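Local atomic coordinates of aminopeptidase N (Francisella tularensis subsp. tularensis, PDB entry 5DLL), a protein that removes single amino acids from the N-termini of peptides as a zinc-dependent M1-family aminopeptidase, probably in the degradation of intracellular peptides. Residues Tyr17-Lys22 with Arg377-Ile382; Thr321-Phe326 with Ala427-Asp432; Lys417-Arg422 with Val434-Asp439. All blocks are in the same frame, centred on the assembly; numbering follows the deposited sequence.

Interaction 1: Tyr17-Lys22 with Arg377-Ile382; sequences YLKDYK and RPESYI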
loop_
_atom_site.group_PDB
_atom_site.type_symbol
_atom_site.label_atom_id
_atom_site.label_comp_id
_atom_site.label_asym_id
_atom_site.label_seq_id
_atom_site.Cartn_x
_atom_site.Cartn_y
_atom_site.Cartn_z
ATOM N N TYR A 17 -26.320 0.635 -4.944
ATOM C CA TYR A 17 -26.025 1.613 -5.999
ATOM C C TYR A 17 -25.747 3.012 -5.454
ATOM O O TYR A 17 -26.470 3.504 -4.590
ATOM C CB TYR A 17 -27.180 1.671 -7.004
ATOM C CG TYR A 17 -27.355 0.397 -7.801
ATOM C CD1 TYR A 17 -26.571 0.147 -8.927
ATOM C CD2 TYR A 17 -28.295 -0.565 -7.425
ATOM C CE1 TYR A 17 -26.716 -1.019 -9.657
ATOM C CE2 TYR A 17 -28.446 -1.736 -8.149
ATOM C CZ TYR A 17 -27.654 -1.955 -9.266
ATOM O OH TYR A 17 -27.796 -3.111 -9.998
ATOM N N LEU A 18 -24.707 3.652 -5.988
ATOM C CA LEU A 18 -24.309 5.003 -5.577
ATOM C C LEU A 18 -25.419 6.040 -5.780
ATOM O O LEU A 18 -25.608 6.921 -4.941
ATOM C CB LEU A 18 -23.044 5.434 -6.334
ATOM C CG LEU A 18 -22.521 6.862 -6.120
ATOM C CD1 LEU A 18 -22.275 7.161 -4.646
ATOM C CD2 LEU A 18 -21.253 7.090 -6.930
ATOM N N LYS A 19 -26.147 5.929 -6.892
ATOM C CA LYS A 19 -27.257 6.841 -7.195
ATOM C C LYS A 19 -28.436 6.705 -6.222
ATOM O O LYS A 19 -29.289 7.590 -6.160
ATOM C CB LYS A 19 -27.744 6.636 -8.632
ATOM C CG LYS A 19 -28.482 5.326 -8.864
ATOM C CD LYS A 19 -28.485 4.941 -10.336
ATOM C CE LYS A 19 -29.364 3.727 -10.595
ATOM N NZ LYS A 19 -28.904 2.517 -9.858
ATOM N N ASP A 20 -28.484 5.605 -5.471
ATOM C CA ASP A 20 -29.521 5.403 -4.453
ATOM C C ASP A 20 -29.280 6.156 -3.142
ATOM O O ASP A 20 -30.146 6.133 -2.264
ATOM C CB ASP A 20 -29.679 3.908 -4.136
ATOM C CG ASP A 20 -30.236 3.113 -5.302
ATOM O OD1 ASP A 20 -30.819 3.729 -6.226
ATOM O OD2 ASP A 20 -30.098 1.868 -5.285
ATOM N N TYR A 21 -28.129 6.813 -2.989
ATOM C CA TYR A 21 -27.802 7.451 -1.717
ATOM C C TYR A 21 -28.892 8.434 -1.285
ATOM O O TYR A 21 -29.307 9.301 -2.056
ATOM C CB TYR A 21 -26.440 8.169 -1.751
ATOM C CG TYR A 21 -26.192 8.995 -0.494
ATOM C CD1 TYR A 21 -25.665 8.411 0.667
ATOM C CD2 TYR A 21 -26.522 10.352 -0.451
ATOM C CE1 TYR A 21 -25.459 9.162 1.819
ATOM C CE2 TYR A 21 -26.323 11.105 0.697
ATOM C CZ TYR A 21 -25.794 10.507 1.827
ATOM O OH TYR A 21 -25.602 11.270 2.955
ATOM N N LYS A 22 -29.356 8.256 -0.050
ATOM C CA LYS A 22 -30.209 9.221 0.629
ATOM C C LYS A 22 -29.562 9.534 1.970
ATOM O O LYS A 22 -29.080 8.621 2.646
ATOM C CB LYS A 22 -31.604 8.644 0.874
ATOM C CG LYS A 22 -32.611 8.898 -0.236
ATOM C CD LYS A 22 -33.975 8.352 0.161
ATOM C CE LYS A 22 -34.974 8.402 -0.986
ATOM N NZ LYS A 22 -35.454 9.782 -1.269
ATOM N N ARG A 377 -14.243 5.604 -8.379
ATOM C CA ARG A 377 -15.538 5.699 -7.705
ATOM C C ARG A 377 -16.575 4.901 -8.504
ATOM O O ARG A 377 -17.186 5.429 -9.445
ATOM C CB ARG A 377 -15.978 7.156 -7.550
ATOM C CG ARG A 377 -17.262 7.325 -6.746
ATOM C CD ARG A 377 -17.765 8.755 -6.785
ATOM N NE ARG A 377 -17.968 9.201 -8.160
ATOM C CZ ARG A 377 -18.058 10.471 -8.548
ATOM N NH1 ARG A 377 -17.981 11.467 -7.666
ATOM N NH2 ARG A 377 -18.228 10.743 -9.839
ATOM N N PRO A 378 -16.765 3.615 -8.140
ATOM C CA PRO A 378 -17.769 2.769 -8.793
ATOM C C PRO A 378 -19.197 3.287 -8.608
ATOM O O PRO A 378 -19.455 4.069 -7.689
ATOM C CB PRO A 378 -17.602 1.414 -8.090
ATOM C CG PRO A 378 -16.228 1.432 -7.519
ATOM C CD PRO A 378 -15.974 2.860 -7.147
ATOM N N GLU A 379 -20.102 2.857 -9.488
ATOM C CA GLU A 379 -21.532 3.183 -9.381
ATOM C C GLU A 379 -22.327 2.056 -8.698
ATOM O O GLU A 379 -23.542 2.180 -8.507
ATOM C CB GLU A 379 -22.122 3.493 -10.770
ATOM C CG GLU A 379 -21.916 4.932 -11.239
ATOM C CD GLU A 379 -22.881 5.920 -10.592
ATOM O OE1 GLU A 379 -24.111 5.750 -10.734
ATOM O OE2 GLU A 379 -22.413 6.882 -9.947
ATOM N N SER A 380 -21.640 0.970 -8.333
ATOM C CA SER A 380 -22.272 -0.170 -7.679
ATOM C C SER A 380 -21.253 -1.037 -6.955
ATOM O O SER A 380 -20.065 -1.009 -7.280
ATOM C CB SER A 380 -22.992 -1.038 -8.708
ATOM O OG SER A 380 -22.062 -1.647 -9.589
ATOM N N TYR A 381 -21.733 -1.813 -5.983
ATOM C CA TYR A 381 -20.929 -2.861 -5.344
ATOM C C TYR A 381 -21.798 -3.955 -4.708
ATOM O O TYR A 381 -23.001 -3.772 -4.495
ATOM C CB TYR A 381 -19.951 -2.266 -4.315
ATOM C CG TYR A 381 -20.513 -2.016 -2.923
ATOM C CD1 TYR A 381 -21.290 -0.895 -2.652
ATOM C CD2 TYR A 381 -20.237 -2.887 -1.874
ATOM C CE1 TYR A 381 -21.792 -0.656 -1.379
ATOM C CE2 TYR A 381 -20.734 -2.662 -0.599
ATOM C CZ TYR A 381 -21.508 -1.543 -0.354
ATOM O OH TYR A 381 -22.006 -1.313 0.909
ATOM N N ILE A 382 -21.161 -5.089 -4.416
ATOM C CA ILE A 382 -21.806 -6.254 -3.806
ATOM C C ILE A 382 -21.327 -6.406 -2.358
ATOM O O ILE A 382 -22.130 -6.387 -1.425
ATOM C CB ILE A 382 -21.488 -7.550 -4.589
ATOM C CG1 ILE A 382 -21.914 -7.417 -6.060
ATOM C CG2 ILE A 382 -22.166 -8.751 -3.937
ATOM C CD1 ILE A 382 -21.293 -8.452 -6.977
#
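Leu18 lays one branch, CD2, across the loop residues Arg377, Pro378 and Glu379. That methyl touches Pro378 O at 3.6 Å and the aliphatic part of Arg377, with Leu18 CD2 lying 3.9 Å from Arg377 CD. Its third neighbour is the carboxylate of Glu379, whose OE2 lies against CD2. The two side chains cross at about a right angle: Glu379 bends at chi2 and brings its carboxylate over the leucine, so a charged group packs on an aliphatic one here. Leu18 points its CB toward 377-382, and CG anti to the backbone N (chi1 176°) carries the CD2 branch on to Pro378 O and the Arg377 chain.

The backbones meet just beside this packing. Leu18 N donates to Glu379 O over 3.1 Å, in a nearly straight bond (165° at the hydrogen), although the donor stands well above the carbonyl plane. The same oxygen also receives a CA-H contact, with Tyr17 CA 3.6 Å from Glu379 O. Tyr17 and Ser380 form a non-hydrogen-bonded antiparallel pair, their CA atoms 4.5 Å apart and their side chains on one face of the two-stranded ribbon. There the Tyr17 ring lies obliquely beside the serine, CD1 being 3.8 Å from Ser380 CB. From Leu18 on the chain winds into a short 3-10 segment, 18-20, and Lys19 adds little more than a brush of its CB against the Glu379 carboxylate.

This is a surface contact that ties the N-terminal strand 16-17 to strand 380-381 of the peptidase domain. Leu18 also rests on Asp324 and Phe326, while Arg377 NH1 forms a salt bridge to Asp431 at the start of helix 430-439; Tyr381 packs edge-to-face with Phe326 and meets Lys16 in a cation-pi contact.

Interaction 2: Thr321-Phe326 with Ala427-Asp432; sequences TCRDWF and AVTCDD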
loop_
_atom_site.group_PDB
_atom_site.type_symbol
_atom_site.label_atom_id
_atom_site.label_comp_id
_atom_site.label_asym_id
_atom_site.label_seq_id
_atom_site.Cartn_x
_atom_site.Cartn_y
_atom_site.Cartn_z
ATOM N N THR A 321 -14.454 12.931 6.881
ATOM C CA THR A 321 -14.598 11.530 6.466
ATOM C C THR A 321 -15.334 11.368 5.125
ATOM O O THR A 321 -15.702 12.350 4.479
ATOM C CB THR A 321 -15.301 10.696 7.570
ATOM O OG1 THR A 321 -15.089 9.298 7.332
ATOM C CG2 THR A 321 -16.805 10.993 7.648
ATOM N N CYS A 322 -15.517 10.119 4.703
ATOM C CA CYS A 322 -16.294 9.811 3.501
ATOM C C CYS A 322 -17.789 9.724 3.832
ATOM O O CYS A 322 -18.170 9.213 4.882
ATOM C CB CYS A 322 -15.804 8.507 2.844
ATOM S SG CYS A 322 -15.667 7.059 3.931
ATOM N N ARG A 323 -18.622 10.238 2.926
ATOM C CA ARG A 323 -20.082 10.220 3.075
ATOM C C ARG A 323 -20.632 8.805 2.942
ATOM O O ARG A 323 -21.527 8.400 3.693
ATOM C CB ARG A 323 -20.710 11.112 2.008
ATOM C CG ARG A 323 -22.219 11.256 2.093
ATOM C CD ARG A 323 -22.771 11.842 0.805
ATOM N NE ARG A 323 -22.738 10.874 -0.289
ATOM C CZ ARG A 323 -23.215 11.096 -1.513
ATOM N NH1 ARG A 323 -23.774 12.266 -1.824
ATOM N NH2 ARG A 323 -23.135 10.140 -2.433
ATOM N N ASP A 324 -20.099 8.072 1.967
ATOM C CA ASP A 324 -20.434 6.668 1.756
ATOM C C ASP A 324 -19.173 5.908 1.340
ATOM O O ASP A 324 -18.124 6.514 1.146
ATOM C CB ASP A 324 -21.532 6.544 0.697
ATOM C CG ASP A 324 -21.150 7.196 -0.621
ATOM O OD1 ASP A 324 -20.137 6.774 -1.224
ATOM O OD2 ASP A 324 -21.862 8.127 -1.058
ATOM N N TRP A 325 -19.277 4.592 1.186
ATOM C CA TRP A 325 -18.102 3.764 0.891
ATOM C C TRP A 325 -17.706 3.721 -0.593
ATOM O O TRP A 325 -16.716 3.079 -0.940
ATOM C CB TRP A 325 -18.310 2.345 1.425
ATOM C CG TRP A 325 -18.530 2.311 2.908
ATOM C CD1 TRP A 325 -19.690 2.002 3.561
ATOM C CD2 TRP A 325 -17.567 2.618 3.924
ATOM N NE1 TRP A 325 -19.504 2.089 4.921
ATOM C CE2 TRP A 325 -18.211 2.466 5.171
ATOM C CE3 TRP A 325 -16.222 3.003 3.899
ATOM C CZ2 TRP A 325 -17.553 2.684 6.383
ATOM C CZ3 TRP A 325 -15.567 3.221 5.105
ATOM C CH2 TRP A 325 -16.233 3.063 6.330
ATOM N N PHE A 326 -18.465 4.395 -1.460
ATOM C CA PHE A 326 -18.051 4.595 -2.864
ATOM C C PHE A 326 -16.991 5.698 -2.919
ATOM O O PHE A 326 -16.180 5.778 -3.849
ATOM C CB PHE A 326 -19.241 4.992 -3.751
ATOM C CG PHE A 326 -20.362 3.987 -3.765
ATOM C CD1 PHE A 326 -21.403 4.066 -2.846
ATOM C CD2 PHE A 326 -20.388 2.971 -4.711
ATOM C CE1 PHE A 326 -22.441 3.147 -2.864
ATOM C CE2 PHE A 326 -21.422 2.049 -4.738
ATOM C CZ PHE A 326 -22.452 2.138 -3.812
ATOM N N ALA A 427 -18.976 14.494 6.556
ATOM C CA ALA A 427 -18.738 13.350 5.687
ATOM C C ALA A 427 -19.060 13.790 4.265
ATOM O O ALA A 427 -20.187 14.193 3.977
ATOM C CB ALA A 427 -19.613 12.185 6.105
ATOM N N VAL A 428 -18.075 13.711 3.376
ATOM C CA VAL A 428 -18.156 14.389 2.084
ATOM C C VAL A 428 -17.808 13.486 0.905
ATOM O O VAL A 428 -17.363 12.353 1.087
ATOM C CB VAL A 428 -17.250 15.644 2.068
ATOM C CG1 VAL A 428 -17.590 16.551 3.246
ATOM C CG2 VAL A 428 -15.772 15.262 2.085
ATOM N N THR A 429 -18.024 14.010 -0.300
ATOM C CA THR A 429 -17.792 13.272 -1.538
ATOM C C THR A 429 -16.504 13.678 -2.248
ATOM O O THR A 429 -15.896 14.697 -1.927
ATOM C CB THR A 429 -18.961 13.450 -2.529
ATOM O OG1 THR A 429 -18.920 14.762 -3.107
ATOM C CG2 THR A 429 -20.292 13.242 -1.829
ATOM N N CYS A 430 -16.120 12.867 -3.232
ATOM C CA CYS A 430 -14.976 13.139 -4.098
ATOM C C CYS A 430 -15.147 14.464 -4.852
ATOM O O CYS A 430 -14.163 15.149 -5.142
ATOM C CB CYS A 430 -14.792 11.998 -5.111
ATOM S SG CYS A 430 -14.278 10.404 -4.411
ATOM N N ASP A 431 -16.391 14.813 -5.177
ATOM C CA ASP A 431 -16.691 16.089 -5.825
ATOM C C ASP A 431 -16.462 17.275 -4.891
ATOM O O ASP A 431 -16.041 18.339 -5.341
ATOM C CB ASP A 431 -18.124 16.109 -6.377
ATOM C CG ASP A 431 -18.226 15.479 -7.763
ATOM O OD1 ASP A 431 -17.524 14.475 -8.025
ATOM O OD2 ASP A 431 -19.005 15.996 -8.594
ATOM N N ASP A 432 -16.731 17.097 -3.598
ATOM C CA ASP A 432 -16.473 18.152 -2.608
ATOM C C ASP A 432 -14.980 18.512 -2.499
ATOM O O ASP A 432 -14.632 19.670 -2.263
ATOM C CB ASP A 432 -17.016 17.756 -1.226
ATOM C CG ASP A 432 -18.539 17.693 -1.182
ATOM O OD1 ASP A 432 -19.199 18.633 -1.675
ATOM O OD2 ASP A 432 -19.076 16.704 -0.635
#
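Thr321 and Ala427 make the tight end of this contact, with Thr321 CG2 3.4 Å from Ala427 CB on the same face of a two-stranded parallel pairing. Ala427 CB also tucks against Cys322 O and lies 3.6 Å from Arg323 CA. Two backbone bonds hold the strands: Val428 N to Thr321 O at 2.9 Å, and Arg323 N to Val428 O at 3.1 Å. Buried Val428 turns the other way, onto helices 328-346 and 390-423, and Thr321, also buried, bonds through OG1 to Tyr197 OH. The Cys322 side chain is about 10 Å from the zinc ion.

Arg323 and Thr429, both partly exposed, form the side nearer solvent. Their side chains run side by side and point the same way, and the Thr429 methyl CG2 sits over one guanidinium face, toward its rim, 3.6 Å from Arg323 NH1. Bent at chi3 (73°), Arg323 uses NE and NH2 to grip Asp324 OD2 in a side-on salt bridge, with the oxygen in the guanidinium plane. Asp324 OD1 accepts from Phe326 N, closing an Asx turn. Tyr21 adds a cation-pi contact to Arg323.

Directly after strand 427-428, Thr429 is the N-cap of helix 430-439. Its N donates to Asp432 OD2 at 2.9 Å and its OG1 accepts from Asp432 N: within the zinc peptidase domain, the parallel strand pair runs straight into a capping box at the helix start.

Interaction 3: Lys417-Arg422 with Val434-Asp439; sequences KLYFER and VNAMAD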
loop_
_atom_site.group_PDB
_atom_site.type_symbol
_atom_site.label_atom_id
_atom_site.label_comp_id
_atom_site.label_asym_id
_atom_site.label_seq_id
_atom_site.Cartn_x
_atom_site.Cartn_y
_atom_site.Cartn_z
ATOM N N LYS A 417 -6.381 23.786 2.791
ATOM C CA LYS A 417 -6.820 24.801 3.748
ATOM C C LYS A 417 -8.338 25.034 3.658
ATOM O O LYS A 417 -9.030 25.035 4.681
ATOM C CB LYS A 417 -6.049 26.106 3.494
ATOM C CG LYS A 417 -6.343 27.249 4.456
ATOM C CD LYS A 417 -5.419 27.241 5.663
ATOM C CE LYS A 417 -5.687 28.438 6.564
ATOM N NZ LYS A 417 -4.649 28.588 7.620
ATOM N N LEU A 418 -8.845 25.212 2.436
ATOM C CA LEU A 418 -10.276 25.448 2.206
ATOM C C LEU A 418 -11.114 24.187 2.421
ATOM O O LEU A 418 -12.234 24.259 2.925
ATOM C CB LEU A 418 -10.518 25.980 0.789
ATOM C CG LEU A 418 -11.947 26.455 0.487
ATOM C CD1 LEU A 418 -12.305 27.667 1.338
ATOM C CD2 LEU A 418 -12.126 26.761 -0.994
ATOM N N TYR A 419 -10.575 23.042 2.016
ATOM C CA TYR A 419 -11.240 21.752 2.197
ATOM C C TYR A 419 -11.643 21.521 3.655
ATOM O O TYR A 419 -12.769 21.115 3.921
ATOM C CB TYR A 419 -10.332 20.619 1.698
ATOM C CG TYR A 419 -10.871 19.216 1.901
ATOM C CD1 TYR A 419 -11.919 18.728 1.121
ATOM C CD2 TYR A 419 -10.311 18.364 2.856
ATOM C CE1 TYR A 419 -12.407 17.439 1.298
ATOM C CE2 TYR A 419 -10.788 17.074 3.037
ATOM C CZ TYR A 419 -11.837 16.615 2.258
ATOM O OH TYR A 419 -12.314 15.336 2.438
ATOM N N PHE A 420 -10.730 21.799 4.585
ATOM C CA PHE A 420 -11.010 21.652 6.014
ATOM C C PHE A 420 -11.893 22.778 6.540
ATOM O O PHE A 420 -12.700 22.558 7.435
ATOM C CB PHE A 420 -9.711 21.584 6.822
ATOM C CG PHE A 420 -8.870 20.379 6.507
ATOM C CD1 PHE A 420 -9.325 19.108 6.814
ATOM C CD2 PHE A 420 -7.627 20.512 5.902
ATOM C CE1 PHE A 420 -8.561 17.990 6.521
ATOM C CE2 PHE A 420 -6.856 19.400 5.610
ATOM C CZ PHE A 420 -7.327 18.136 5.917
ATOM N N GLU A 421 -11.740 23.981 5.991
ATOM C CA GLU A 421 -12.596 25.113 6.371
ATOM C C GLU A 421 -14.078 24.804 6.104
ATOM O O GLU A 421 -14.932 25.034 6.956
ATOM C CB GLU A 421 -12.165 26.403 5.649
ATOM C CG GLU A 421 -10.947 27.090 6.270
ATOM C CD GLU A 421 -10.274 28.128 5.365
ATOM O OE1 GLU A 421 -10.726 28.352 4.219
ATOM O OE2 GLU A 421 -9.272 28.729 5.806
ATOM N N ARG A 422 -14.373 24.269 4.926
ATOM C CA ARG A 422 -15.741 23.887 4.583
ATOM C C ARG A 422 -16.228 22.676 5.371
ATOM O O ARG A 422 -17.351 22.669 5.886
ATOM C CB ARG A 422 -15.849 23.557 3.090
ATOM C CG ARG A 422 -15.773 24.760 2.173
ATOM C CD ARG A 422 -15.835 24.343 0.713
ATOM N NE ARG A 422 -15.895 25.504 -0.171
ATOM C CZ ARG A 422 -15.774 25.463 -1.496
ATOM N NH1 ARG A 422 -15.581 24.312 -2.134
ATOM N NH2 ARG A 422 -15.843 26.588 -2.191
ATOM N N VAL A 434 -12.652 18.141 -4.991
ATOM C CA VAL A 434 -12.289 18.819 -6.232
ATOM C C VAL A 434 -12.797 20.264 -6.242
ATOM O O VAL A 434 -12.117 21.151 -6.741
ATOM C CB VAL A 434 -12.837 18.063 -7.462
ATOM C CG1 VAL A 434 -12.585 18.849 -8.744
ATOM C CG2 VAL A 434 -12.207 16.681 -7.556
ATOM N N ASN A 435 -13.987 20.494 -5.690
ATOM C CA ASN A 435 -14.547 21.843 -5.610
ATOM C C ASN A 435 -13.692 22.774 -4.750
ATOM O O ASN A 435 -13.426 23.905 -5.145
ATOM C CB ASN A 435 -15.986 21.809 -5.077
ATOM C CG ASN A 435 -16.970 21.199 -6.063
ATOM O OD1 ASN A 435 -16.699 21.093 -7.261
ATOM N ND2 ASN A 435 -18.126 20.797 -5.560
ATOM N N ALA A 436 -13.256 22.293 -3.587
ATOM C CA ALA A 436 -12.395 23.073 -2.687
ATOM C C ALA A 436 -11.051 23.390 -3.341
ATOM O O ALA A 436 -10.510 24.489 -3.199
ATOM C CB ALA A 436 -12.173 22.318 -1.385
ATOM N N MET A 437 -10.529 22.401 -4.057
ATOM C CA MET A 437 -9.272 22.512 -4.791
ATOM C C MET A 437 -9.444 23.459 -5.993
ATOM O O MET A 437 -8.534 24.217 -6.343
ATOM C CB MET A 437 -8.853 21.105 -5.251
ATOM C CG MET A 437 -7.374 20.756 -5.158
ATOM S SD MET A 437 -6.534 20.942 -3.573
ATOM C CE MET A 437 -7.759 20.290 -2.442
ATOM N N ALA A 438 -10.621 23.413 -6.614
ATOM C CA ALA A 438 -10.965 24.302 -7.724
ATOM C C ALA A 438 -11.151 25.735 -7.240
ATOM O O ALA A 438 -10.512 26.657 -7.740
ATOM C CB ALA A 438 -12.241 23.821 -8.409
ATOM N N ASP A 439 -12.027 25.902 -6.253
ATOM C CA ASP A 439 -12.454 27.223 -5.798
ATOM C C ASP A 439 -11.361 28.002 -5.064
ATOM O O ASP A 439 -11.295 29.222 -5.180
ATOM C CB ASP A 439 -13.701 27.100 -4.913
ATOM C CG ASP A 439 -14.918 26.569 -5.673
ATOM O OD1 ASP A 439 -15.082 26.908 -6.867
ATOM O OD2 ASP A 439 -15.715 25.815 -5.069
#
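Arg422 reaches across to Asp439 and meets a single carboxylate oxygen with both terminal nitrogens. The stronger bond of this salt bridge runs from Arg422 NH2 to Asp439 OD2, 3.0 Å long with 159° at the hydrogen; Arg422 NH1 to the same OD2 is a weak companion at 3.3 Å. Two consecutive helices, joined through strand 427-428, pack against each other here in the M1 zinc peptidase domain: the end of helix 390-423 crosses helix 430-439 at 125° between their N-to-C directions, with the short axes 8.5 Å apart.

The arginine chain is extended from CG to NE, which lets it span the gap from one helix to the other. OD2 lies close to the guanidinium plane, at its edge. NH2 meets OD2 on its anti side, well out of the carboxylate plane, and the two planes are 66° apart. Leu418, one turn earlier, places CD2 over the centre of one guanidinium face. NH1 also passes close to the backbone around Asn435 and Ala436, without a bond to Ala436 N. The amide of Asn435 turns elsewhere, its OD1 accepting from Lys449 NZ.

Beyond the salt bridge, side-chain packing takes over. Leu418 CD2 lies against the backbone of helix 430-439, 3.6 Å from Ala436 O, and also reaches Asp439 CB. Tyr419 packs edge-to-face with Phe433 alongside. The small Ala436 sits where the helices come closest: its CB lies 3.7 Å from Tyr419 CA and 4.0 Å from Tyr419 CB, at the edge of the tyrosine ring and near its plane.

How the interactions relate
The three contacts follow one another in space, interaction 2 touching both others. Interaction 1 is at the surface, while interactions 2 and 3 are partly buried. Interactions 1 and 2 meet through the Arg377-Asp431 salt bridge and around Phe326; interactions 2 and 3 share helix 430-439, capped in the former and crossed in the latter, and touch where Val428 CG2 meets Tyr419 OH. Interactions 1 and 3 do not touch. Backbone pairing differs accordingly: a short antiparallel ribbon in interaction 1, parallel strands in interaction 2, and no backbone hydrogen bond between the segments in interaction 3, where the ion pair joins two helices, unlike the Arg323-Asp324 pair of interaction 2, which lies within one segment.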